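Local coordinates for protein glycoside Hydrolase (Bacteroides uniformis, PDB 5TA0) that probably hydrolyses agarose-type galactans as a family 86 glycoside hydrolase and, as an engineered variant, holds the oligosaccharide neoagarooctaose, at residues 433-438 against 590-595; 447-452 against 501-506; 477-482 against 489-494. One frame throughout, in Å; residues are numbered along the deposited sequence.

Interaction 1 (433-438 against 590-595); sequences DIMCDA and NFRGDV. With EDO (1,2-ethanediol), chain P.
D433 meets the backbone of G593, and M435 meets the guanidinium group of R592. The D433 side chain leaves CB with CG anti to its own carbonyl carbon, chi1 -67°. D433 CG comes to lie 4.1 Å from G593 N. The carboxylate then reaches the loop 590-595. D433 OD1 accepts a hydrogen bond from G593 N at 2.9 Å. The donor approaches nearly along the C-O axis of the carboxylate, but the bond is bent at the hydrogen, 133°. D433 OD1 also lies 3.5 Å from F591 O, where two acceptors face each other without bonding. D433 OD2 points to the N590 side chain; the two flat groups are 60° apart. G593 has a positive phi.

A second touch is made by M435. M435 SD lies 3.3 Å from R592 NH1, at the edge of the guanidinium and near its plane. The two side chains cross at about a right angle. The main polar partners of R592 are acidic: NH2 forms a salt bridge with E607, and NH1 forms one with E359. At the far end, V595 O takes a hydrogen bond of 2.6 Å from O1 of 1,2-ethanediol, probably a molecule from the crystallisation liquor.

The contact joins the start of strand 434-441, in the beta-sandwich domain, to the loop between strands 583-585 and 602-609, within the C-terminal porphyranase family region. Helix 340-358 touches both sides through Q356, which packs on M435 and on R592.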
loop_
_atom_site.group_PDB
_atom_site.type_symbol
_atom_site.label_atom_id
_atom_site.label_comp_id
_atom_site.label_asym_id
_atom_site.label_seq_id
_atom_site.Cartn_x
_atom_site.Cartn_y
_atom_site.Cartn_z
ATOM N N ASP A 433 -4.965 -2.812 -19.018
ATOM C CA ASP A 433 -4.379 -3.927 -18.263
ATOM C C ASP A 433 -2.857 -3.892 -18.180
ATOM O O ASP A 433 -2.271 -4.741 -17.516
ATOM C CB ASP A 433 -4.823 -5.272 -18.838
ATOM C CG ASP A 433 -6.284 -5.509 -18.653
ATOM O OD1 ASP A 433 -6.823 -5.255 -17.564
ATOM O OD2 ASP A 433 -6.934 -5.940 -19.614
ATOM N N ILE A 434 -2.210 -2.926 -18.845
ATOM C CA ILE A 434 -0.761 -2.762 -18.786
ATOM C C ILE A 434 -0.450 -1.460 -18.067
ATOM O O ILE A 434 -0.851 -0.388 -18.532
ATOM C CB ILE A 434 -0.145 -2.774 -20.203
ATOM C CG1 ILE A 434 -0.426 -4.125 -20.871
ATOM C CG2 ILE A 434 1.336 -2.443 -20.145
ATOM C CD1 ILE A 434 0.348 -5.285 -20.297
ATOM N N MET A 435 0.248 -1.556 -16.938
ATOM C CA MET A 435 0.658 -0.355 -16.208
ATOM C C MET A 435 2.117 -0.086 -16.487
ATOM O O MET A 435 2.911 -1.014 -16.622
ATOM C CB MET A 435 0.423 -0.551 -14.711
ATOM C CG MET A 435 -1.036 -0.733 -14.364
ATOM S SD MET A 435 -1.395 -0.748 -12.602
ATOM C CE MET A 435 -0.640 -2.321 -12.137
ATOM N N CYS A 436 2.475 1.182 -16.605
ATOM C CA CYS A 436 3.843 1.534 -16.896
ATOM C C CYS A 436 4.264 2.761 -16.132
ATOM O O CYS A 436 3.453 3.575 -15.745
ATOM C CB CYS A 436 4.054 1.741 -18.402
ATOM S SG CYS A 436 2.883 2.861 -19.210
ATOM N N ASP A 437 5.566 2.843 -15.897
ATOM C CA ASP A 437 6.169 3.992 -15.194
ATOM C C ASP A 437 7.652 4.023 -15.557
ATOM O O ASP A 437 8.203 3.042 -16.091
ATOM C CB ASP A 437 5.928 3.860 -13.665
ATOM C CG ASP A 437 5.898 5.189 -12.928
ATOM O OD1 ASP A 437 6.168 6.266 -13.504
ATOM O OD2 ASP A 437 5.615 5.122 -11.708
ATOM N N ALA A 438 8.317 5.145 -15.294
ATOM C CA ALA A 438 9.734 5.263 -15.626
ATOM C C ALA A 438 10.414 6.339 -14.823
ATOM O O ALA A 438 9.784 7.344 -14.468
ATOM C CB ALA A 438 9.915 5.544 -17.105
ATOM N N ASN A 590 -12.902 -1.765 -22.163
ATOM C CA ASN A 590 -11.858 -2.304 -21.285
ATOM C C ASN A 590 -11.503 -1.310 -20.184
ATOM O O ASN A 590 -11.388 -0.111 -20.437
ATOM C CB ASN A 590 -10.598 -2.692 -22.069
ATOM C CG ASN A 590 -9.655 -3.604 -21.281
ATOM O OD1 ASN A 590 -10.036 -4.203 -20.272
ATOM N ND2 ASN A 590 -8.418 -3.720 -21.747
ATOM N N PHE A 591 -11.352 -1.832 -18.969
ATOM C CA PHE A 591 -10.912 -1.058 -17.808
ATOM C C PHE A 591 -9.742 -1.771 -17.150
ATOM O O PHE A 591 -9.368 -2.877 -17.528
ATOM C CB PHE A 591 -12.077 -0.800 -16.828
ATOM C CG PHE A 591 -12.834 -2.036 -16.441
ATOM C CD1 PHE A 591 -14.031 -2.346 -17.070
ATOM C CD2 PHE A 591 -12.355 -2.905 -15.468
ATOM C CE1 PHE A 591 -14.740 -3.493 -16.733
ATOM C CE2 PHE A 591 -13.050 -4.055 -15.129
ATOM C CZ PHE A 591 -14.251 -4.352 -15.757
ATOM N N ARG A 592 -9.140 -1.108 -16.174
ATOM C CA ARG A 592 -7.955 -1.625 -15.522
ATOM C C ARG A 592 -8.247 -2.896 -14.721
ATOM O O ARG A 592 -8.999 -2.871 -13.739
ATOM C CB ARG A 592 -7.416 -0.515 -14.621
ATOM C CG ARG A 592 -6.086 -0.807 -14.003
ATOM C CD ARG A 592 -5.824 0.099 -12.845
ATOM N NE ARG A 592 -5.670 1.523 -13.156
ATOM C CZ ARG A 592 -4.599 2.269 -12.876
ATOM N NH1 ARG A 592 -3.508 1.732 -12.352
ATOM N NH2 ARG A 592 -4.605 3.578 -13.109
ATOM N N GLY A 593 -7.647 -4.010 -15.135
ATOM C CA GLY A 593 -7.782 -5.271 -14.444
ATOM C C GLY A 593 -9.014 -6.092 -14.774
ATOM O O GLY A 593 -9.650 -5.899 -15.822
ATOM N N ASP A 594 -9.330 -7.005 -13.866
ATOM C CA ASP A 594 -10.207 -8.129 -14.173
ATOM C C ASP A 594 -11.683 -7.805 -13.996
ATOM O O ASP A 594 -12.060 -6.832 -13.339
ATOM C CB ASP A 594 -9.791 -9.377 -13.378
ATOM C CG ASP A 594 -10.245 -9.355 -11.945
ATOM O OD1 ASP A 594 -9.588 -8.682 -11.116
ATOM O OD2 ASP A 594 -11.253 -10.007 -11.606
ATOM N N VAL A 595 -12.544 -8.632 -14.592
ATOM C CA VAL A 595 -13.992 -8.359 -14.562
ATOM C C VAL A 595 -14.679 -8.719 -13.236
ATOM O O VAL A 595 -15.879 -8.513 -13.083
ATOM C CB VAL A 595 -14.763 -9.017 -15.740
ATOM C CG1 VAL A 595 -14.244 -8.487 -17.068
ATOM C CG2 VAL A 595 -14.705 -10.541 -15.666
HETATM C C1 EDO P . -18.123 -7.160 -14.616
HETATM O O1 EDO P . -18.155 -8.556 -14.283
HETATM C C2 EDO P . -19.558 -6.686 -14.742
HETATM O O2 EDO P . -20.265 -6.926 -13.518
#

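Interaction 2 (447-452 against 501-506); sequences FIINNL and FTLETE
This contact lies in the beta-sandwich domain, where strand 444-451 faces the end of strand 500-503 and the turn that follows it. The strand segments are not hydrogen-bonded neighbours. The axes of the short strand segments 447-451 and 501-503 come within 8.9 Å, and their directions differ by 48°, so side chains fill the gap. L503 supplies most of the apolar part. Its CG stands anti to the backbone N, chi1 -175°, and from it the CD2 branch reaches the other segment. L503 CD2 lies 3.7 Å from N451 CB and 3.9 Å from I449 CG2.

N451 supplies the polar part. Its ND2 donates to E504 O at 2.9 Å, and the bond is nearly straight, 168°. The acceptor lies in the plane of the N451 amide, while the donor stands above the carbonyl plane of E504. ND2 also bonds to K455 O, and N451 OD1 accepts from D453 N. These three bonds hold the buried amide and fix its rotation.

Beyond E504 the chain turns at E506, which has a positive phi, and then enters strand 508-514, next to 444-451 in the sheet. At the turn, E506 CA makes a CA-H...O contact with N451 O at 3.2 Å. The E506 carboxylate leads away from N451 and pairs through OE2 with K348 and K296. N450 turns to the other side of its strand, and its OD1 bonds to S352 on helix 340-358. N450 ND2 bonds to T508 OG1 and also donates to a water O 2.9 Å away; that water O lies 2.8 Å from E506 O, to which it donates.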
loop_
_atom_site.group_PDB
_atom_site.type_symbol
_atom_site.label_atom_id
_atom_site.label_comp_id
_atom_site.label_asym_id
_atom_site.label_seq_id
_atom_site.Cartn_x
_atom_site.Cartn_y
_atom_site.Cartn_z
ATOM N N PHE A 447 12.504 1.592 -16.964
ATOM C CA PHE A 447 11.190 1.541 -17.580
ATOM C C PHE A 447 10.490 0.295 -17.036
ATOM O O PHE A 447 10.945 -0.838 -17.282
ATOM C CB PHE A 447 11.383 1.475 -19.097
ATOM C CG PHE A 447 10.133 1.598 -19.931
ATOM C CD1 PHE A 447 8.932 2.119 -19.471
ATOM C CD2 PHE A 447 10.217 1.227 -21.282
ATOM C CE1 PHE A 447 7.836 2.236 -20.315
ATOM C CE2 PHE A 447 9.140 1.381 -22.122
ATOM C CZ PHE A 447 7.967 1.884 -21.646
ATOM N N ILE A 448 9.446 0.506 -16.231
ATOM C CA ILE A 448 8.783 -0.610 -15.529
ATOM C C ILE A 448 7.429 -0.838 -16.139
ATOM O O ILE A 448 6.659 0.097 -16.325
ATOM C CB ILE A 448 8.620 -0.336 -14.014
ATOM C CG1 ILE A 448 9.934 0.108 -13.367
ATOM C CG2 ILE A 448 8.067 -1.554 -13.305
ATOM C CD1 ILE A 448 10.026 1.584 -13.067
ATOM N N ILE A 449 7.124 -2.103 -16.464
ATOM C CA ILE A 449 5.863 -2.456 -17.100
ATOM C C ILE A 449 5.294 -3.667 -16.378
ATOM O O ILE A 449 6.021 -4.620 -16.133
ATOM C CB ILE A 449 6.015 -2.739 -18.621
ATOM C CG1 ILE A 449 6.889 -1.654 -19.285
ATOM C CG2 ILE A 449 4.658 -2.882 -19.283
ATOM C CD1 ILE A 449 7.212 -1.912 -20.749
ATOM N N ASN A 450 4.007 -3.589 -16.053
ATOM C CA ASN A 450 3.320 -4.640 -15.287
ATOM C C ASN A 450 2.030 -5.046 -15.984
ATOM O O ASN A 450 1.284 -4.228 -16.476
ATOM C CB ASN A 450 3.034 -4.107 -13.879
ATOM C CG ASN A 450 2.234 -5.082 -13.024
ATOM O OD1 ASN A 450 1.027 -4.956 -12.875
ATOM N ND2 ASN A 450 2.916 -6.071 -12.494
ATOM N N ASN A 451 1.768 -6.356 -15.951
ATOM C CA ASN A 451 0.611 -6.941 -16.607
ATOM C C ASN A 451 -0.444 -7.338 -15.578
ATOM O O ASN A 451 -0.168 -8.159 -14.723
ATOM C CB ASN A 451 1.101 -8.169 -17.393
ATOM C CG ASN A 451 0.040 -8.766 -18.296
ATOM O OD1 ASN A 451 -1.042 -8.197 -18.504
ATOM N ND2 ASN A 451 0.367 -9.961 -18.843
ATOM N N LEU A 452 -1.636 -6.768 -15.697
ATOM C CA LEU A 452 -2.827 -7.159 -14.940
ATOM C C LEU A 452 -3.656 -8.240 -15.649
ATOM O O LEU A 452 -4.559 -8.808 -15.038
ATOM C CB LEU A 452 -3.721 -5.949 -14.676
ATOM C CG LEU A 452 -3.137 -4.901 -13.723
ATOM C CD1 LEU A 452 -3.953 -3.629 -13.837
ATOM C CD2 LEU A 452 -3.098 -5.390 -12.263
ATOM N N PHE A 501 8.590 -6.870 -27.016
ATOM C CA PHE A 501 8.789 -7.694 -25.833
ATOM C C PHE A 501 7.449 -8.312 -25.441
ATOM O O PHE A 501 6.435 -7.629 -25.439
ATOM C CB PHE A 501 9.328 -6.835 -24.694
ATOM C CG PHE A 501 9.584 -7.600 -23.427
ATOM C CD1 PHE A 501 8.671 -7.564 -22.372
ATOM C CD2 PHE A 501 10.732 -8.350 -23.282
ATOM C CE1 PHE A 501 8.911 -8.269 -21.212
ATOM C CE2 PHE A 501 10.975 -9.057 -22.111
ATOM C CZ PHE A 501 10.051 -9.016 -21.084
ATOM N N THR A 502 7.455 -9.610 -25.147
ATOM C CA THR A 502 6.266 -10.305 -24.671
ATOM C C THR A 502 6.338 -10.372 -23.145
ATOM O O THR A 502 7.189 -11.052 -22.590
ATOM C CB THR A 502 6.162 -11.715 -25.256
ATOM O OG1 THR A 502 6.041 -11.593 -26.682
ATOM C CG2 THR A 502 4.944 -12.455 -24.723
ATOM N N LEU A 503 5.422 -9.652 -22.506
ATOM C CA LEU A 503 5.333 -9.658 -21.045
ATOM C C LEU A 503 4.415 -10.802 -20.637
ATOM O O LEU A 503 3.289 -10.908 -21.112
ATOM C CB LEU A 503 4.795 -8.311 -20.576
ATOM C CG LEU A 503 4.748 -8.081 -19.069
ATOM C CD1 LEU A 503 6.071 -8.232 -18.357
ATOM C CD2 LEU A 503 4.186 -6.686 -18.846
ATOM N N GLU A 504 4.912 -11.667 -19.767
ATOM C CA GLU A 504 4.189 -12.873 -19.369
ATOM C C GLU A 504 2.968 -12.588 -18.509
ATOM O O GLU A 504 2.735 -11.452 -18.091
ATOM C CB GLU A 504 5.118 -13.869 -18.685
ATOM C CG GLU A 504 5.910 -14.729 -19.670
ATOM C CD GLU A 504 5.015 -15.618 -20.524
ATOM O OE1 GLU A 504 5.356 -15.828 -21.700
ATOM O OE2 GLU A 504 3.964 -16.049 -20.032
ATOM N N THR A 505 2.148 -13.611 -18.320
ATOM C CA THR A 505 0.923 -13.537 -17.533
ATOM C C THR A 505 1.208 -12.938 -16.147
ATOM O O THR A 505 2.060 -13.432 -15.415
ATOM C CB THR A 505 0.368 -14.946 -17.350
ATOM O OG1 THR A 505 0.088 -15.477 -18.650
ATOM C CG2 THR A 505 -0.855 -14.966 -16.496
ATOM N N GLU A 506 0.514 -11.854 -15.822
ATOM C CA GLU A 506 0.682 -11.190 -14.502
ATOM C C GLU A 506 2.144 -10.852 -14.171
ATOM O O GLU A 506 2.518 -10.760 -12.998
ATOM C CB GLU A 506 0.021 -12.016 -13.385
ATOM C CG GLU A 506 -1.478 -12.111 -13.491
ATOM C CD GLU A 506 -2.060 -12.962 -12.389
ATOM O OE1 GLU A 506 -1.925 -14.215 -12.476
ATOM O OE2 GLU A 506 -2.603 -12.407 -11.408
HETATM O O HOH W 1 2.515 -8.645 -11.188
#

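Interaction 3 (477-482 against 489-494); sequences HLYLKG and ILDVYD
I489 packs against Y479 and K481 in the beta hairpin of strands 472-481 and 487-495, at the edge of a sheet in the beta-sandwich domain. The two strands run antiparallel, 149° between the directions of their segments.

I489 forms a hydrogen-bonded pair with Y479. I489 N gives its hydrogen to Y479 O at 2.8 Å, and Y479 N returns one to I489 O at 3.0 Å. The side chains of this pair lie side by side and point the same way. I489 CB sits over one face of the Y479 ring, 4.0 Å from its centroid, as a CH-pi contact. I489 CG2 packs farther out, near CZ and OH of the tyrosine. I489 CG1 meets K481 CB at 3.6 Å.

L490 comes next, on the opposite face of the sheet, in a non-hydrogen-bonded pair with L478. L490 CD1 rests 4.1 Å from L478 CB. K412 of helix 411-416 packs on both leucines, and N351 of helix 340-358 touches L478.

D491 returns to the face of I489 and pairs with H477. D491 is modelled in two conformers. In one of them D491 OD2 takes a hydrogen bond from Y479 OH at 2.7 Å; for the other this bond is doubtful. In the bonded conformer the hydroxyl comes from above the carboxylate plane. Y479 CG lies between the backbone N and the carbonyl carbon, chi1 62°, and the ring extends toward D491. The ring also puts CD1 over the centre of the H477 imidazole. F501 meets that imidazole edge-to-face.

Two backbone bonds tie H477 to D491. H477 N donates to D491 O at 2.8 Å, and D491 N donates to H477 O at 2.9 Å.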
loop_
_atom_site.group_PDB
_atom_site.type_symbol
_atom_site.label_atom_id
_atom_site.label_comp_id
_atom_site.label_asym_id
_atom_site.label_seq_id
_atom_site.Cartn_x
_atom_site.Cartn_y
_atom_site.Cartn_z
ATOM N N HIS A 477 12.890 -9.651 -16.158
ATOM C CA HIS A 477 11.530 -10.130 -16.389
ATOM C C HIS A 477 11.208 -11.173 -15.317
ATOM O O HIS A 477 11.888 -12.218 -15.227
ATOM C CB HIS A 477 11.448 -10.747 -17.792
ATOM C CG HIS A 477 10.076 -11.132 -18.247
ATOM N ND1 HIS A 477 9.886 -12.052 -19.260
ATOM C CD2 HIS A 477 8.842 -10.744 -17.866
ATOM C CE1 HIS A 477 8.598 -12.191 -19.495
ATOM N NE2 HIS A 477 7.937 -11.407 -18.663
ATOM N N LEU A 478 10.196 -10.867 -14.496
ATOM C CA LEU A 478 9.756 -11.718 -13.398
ATOM C C LEU A 478 8.420 -12.343 -13.748
ATOM O O LEU A 478 7.427 -11.641 -13.909
ATOM C CB LEU A 478 9.653 -10.924 -12.102
ATOM C CG LEU A 478 9.262 -11.751 -10.876
ATOM C CD1 LEU A 478 10.313 -12.780 -10.514
ATOM C CD2 LEU A 478 9.028 -10.806 -9.709
ATOM N N TYR A 479 8.406 -13.681 -13.886
ATOM C CA TYR A 479 7.214 -14.401 -14.344
ATOM C C TYR A 479 7.191 -15.817 -13.759
ATOM O O TYR A 479 8.169 -16.272 -13.166
ATOM C CB TYR A 479 7.200 -14.463 -15.899
ATOM C CG TYR A 479 8.358 -15.202 -16.522
ATOM C CD1 TYR A 479 9.570 -14.557 -16.783
ATOM C CD2 TYR A 479 8.255 -16.567 -16.822
ATOM C CE1 TYR A 479 10.651 -15.239 -17.348
ATOM C CE2 TYR A 479 9.319 -17.252 -17.387
ATOM C CZ TYR A 479 10.514 -16.588 -17.652
ATOM O OH TYR A 479 11.588 -17.271 -18.204
ATOM N N LEU A 480 6.077 -16.503 -14.011
ATOM C CA LEU A 480 5.872 -17.870 -13.565
ATOM C C LEU A 480 6.207 -18.876 -14.676
ATOM O O LEU A 480 5.664 -18.780 -15.784
ATOM C CB LEU A 480 4.433 -18.074 -13.112
ATOM C CG LEU A 480 4.003 -19.488 -12.676
ATOM C CD1 LEU A 480 4.718 -19.905 -11.403
ATOM C CD2 LEU A 480 2.497 -19.502 -12.502
ATOM N N LYS A 481 7.041 -19.855 -14.338
ATOM C CA LYS A 481 7.353 -20.985 -15.237
ATOM C C LYS A 481 6.623 -22.227 -14.733
ATOM O O LYS A 481 6.757 -22.585 -13.567
ATOM C CB LYS A 481 8.851 -21.254 -15.240
ATOM C CG LYS A 481 9.273 -22.432 -16.132
ATOM C CD LYS A 481 10.772 -22.598 -16.143
ATOM C CE LYS A 481 11.190 -23.548 -17.254
ATOM N NZ LYS A 481 12.662 -23.687 -17.248
ATOM N N GLY A 482 5.889 -22.901 -15.618
ATOM C CA GLY A 482 5.260 -24.187 -15.280
ATOM C C GLY A 482 3.852 -24.157 -14.752
ATOM O O GLY A 482 3.345 -25.194 -14.294
ATOM N N ILE A 489 10.562 -17.131 -12.091
ATOM C CA ILE A 489 11.831 -16.934 -12.773
ATOM C C ILE A 489 12.084 -15.433 -12.866
ATOM O O ILE A 489 11.178 -14.686 -13.227
ATOM C CB ILE A 489 11.777 -17.522 -14.206
ATOM C CG1 ILE A 489 11.521 -19.034 -14.162
ATOM C CG2 ILE A 489 13.042 -17.182 -14.994
ATOM C CD1 ILE A 489 12.612 -19.853 -13.537
ATOM N N LEU A 490 13.307 -15.028 -12.534
ATOM C CA LEU A 490 13.794 -13.680 -12.820
ATOM C C LEU A 490 14.855 -13.781 -13.906
ATOM O O LEU A 490 16.010 -14.111 -13.622
ATOM C CB LEU A 490 14.371 -13.010 -11.564
ATOM C CG LEU A 490 14.869 -11.562 -11.763
ATOM C CD1 LEU A 490 13.780 -10.669 -12.351
ATOM C CD2 LEU A 490 15.343 -11.026 -10.412
ATOM N N ASP A 491 14.444 -13.517 -15.143
ATOM C CA ASP A 491 15.366 -13.512 -16.287
ATOM C C ASP A 491 16.002 -12.140 -16.405
ATOM O O ASP A 491 15.279 -11.150 -16.549
ATOM C CB ASP A 491 14.623 -13.761 -17.601
ATOM C CG ASP A 491 14.411 -15.217 -17.926
ATOM O OD1 ASP A 491 15.093 -16.103 -17.376
ATOM O OD2 ASP A 491 13.535 -15.451 -18.776
ATOM N N VAL A 492 17.333 -12.103 -16.429
ATOM C CA VAL A 492 18.105 -10.845 -16.522
ATOM C C VAL A 492 19.082 -11.028 -17.674
ATOM O O VAL A 492 19.904 -11.953 -17.638
ATOM C CB VAL A 492 18.855 -10.531 -15.211
ATOM C CG1 VAL A 492 19.661 -9.232 -15.329
ATOM C CG2 VAL A 492 17.873 -10.454 -14.043
ATOM N N TYR A 493 18.990 -10.178 -18.681
ATOM C CA TYR A 493 19.859 -10.338 -19.857
ATOM C C TYR A 493 20.070 -9.027 -20.559
ATOM O O TYR A 493 19.278 -8.100 -20.425
ATOM C CB TYR A 493 19.290 -11.380 -20.821
ATOM C CG TYR A 493 17.945 -11.064 -21.418
ATOM C CD1 TYR A 493 16.774 -11.449 -20.773
ATOM C CD2 TYR A 493 17.827 -10.375 -22.627
ATOM C CE1 TYR A 493 15.539 -11.177 -21.321
ATOM C CE2 TYR A 493 16.597 -10.095 -23.180
ATOM C CZ TYR A 493 15.450 -10.513 -22.534
ATOM O OH TYR A 493 14.237 -10.220 -23.081
ATOM N N ASP A 494 21.172 -8.958 -21.306
ATOM C CA ASP A 494 21.498 -7.796 -22.111
ATOM C C ASP A 494 20.882 -7.928 -23.496
ATOM O O ASP A 494 20.814 -9.019 -24.051
ATOM C CB ASP A 494 23.008 -7.624 -22.176
ATOM C CG ASP A 494 23.626 -7.422 -20.793
ATOM O OD1 ASP A 494 23.009 -6.741 -19.934
ATOM O OD2 ASP A 494 24.728 -7.954 -20.556
HETATM O O HOH W 2 12.162 -13.279 -20.299
#

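All three interactions reach the same mixed sheet. Interactions 2 and 3 are nested in the chain loop closed by interaction 1. The centres of interactions 1 and 2 are about 10 Å apart. They meet where D433 O lies 2.8 Å from L452 N, a probable hydrogen bond. Interactions 2 and 3 have centres about 11 Å apart and meet where E504 N lies 3.2 Å from H477 NE2, again a probable hydrogen bond. Interactions 1 and 3 do not touch; their nearest atoms are about 10 Å apart. Helix 340-358 packs on side chains of all three. None supplies a residue to the glycan pocket, whose residues fall between 52 and 387.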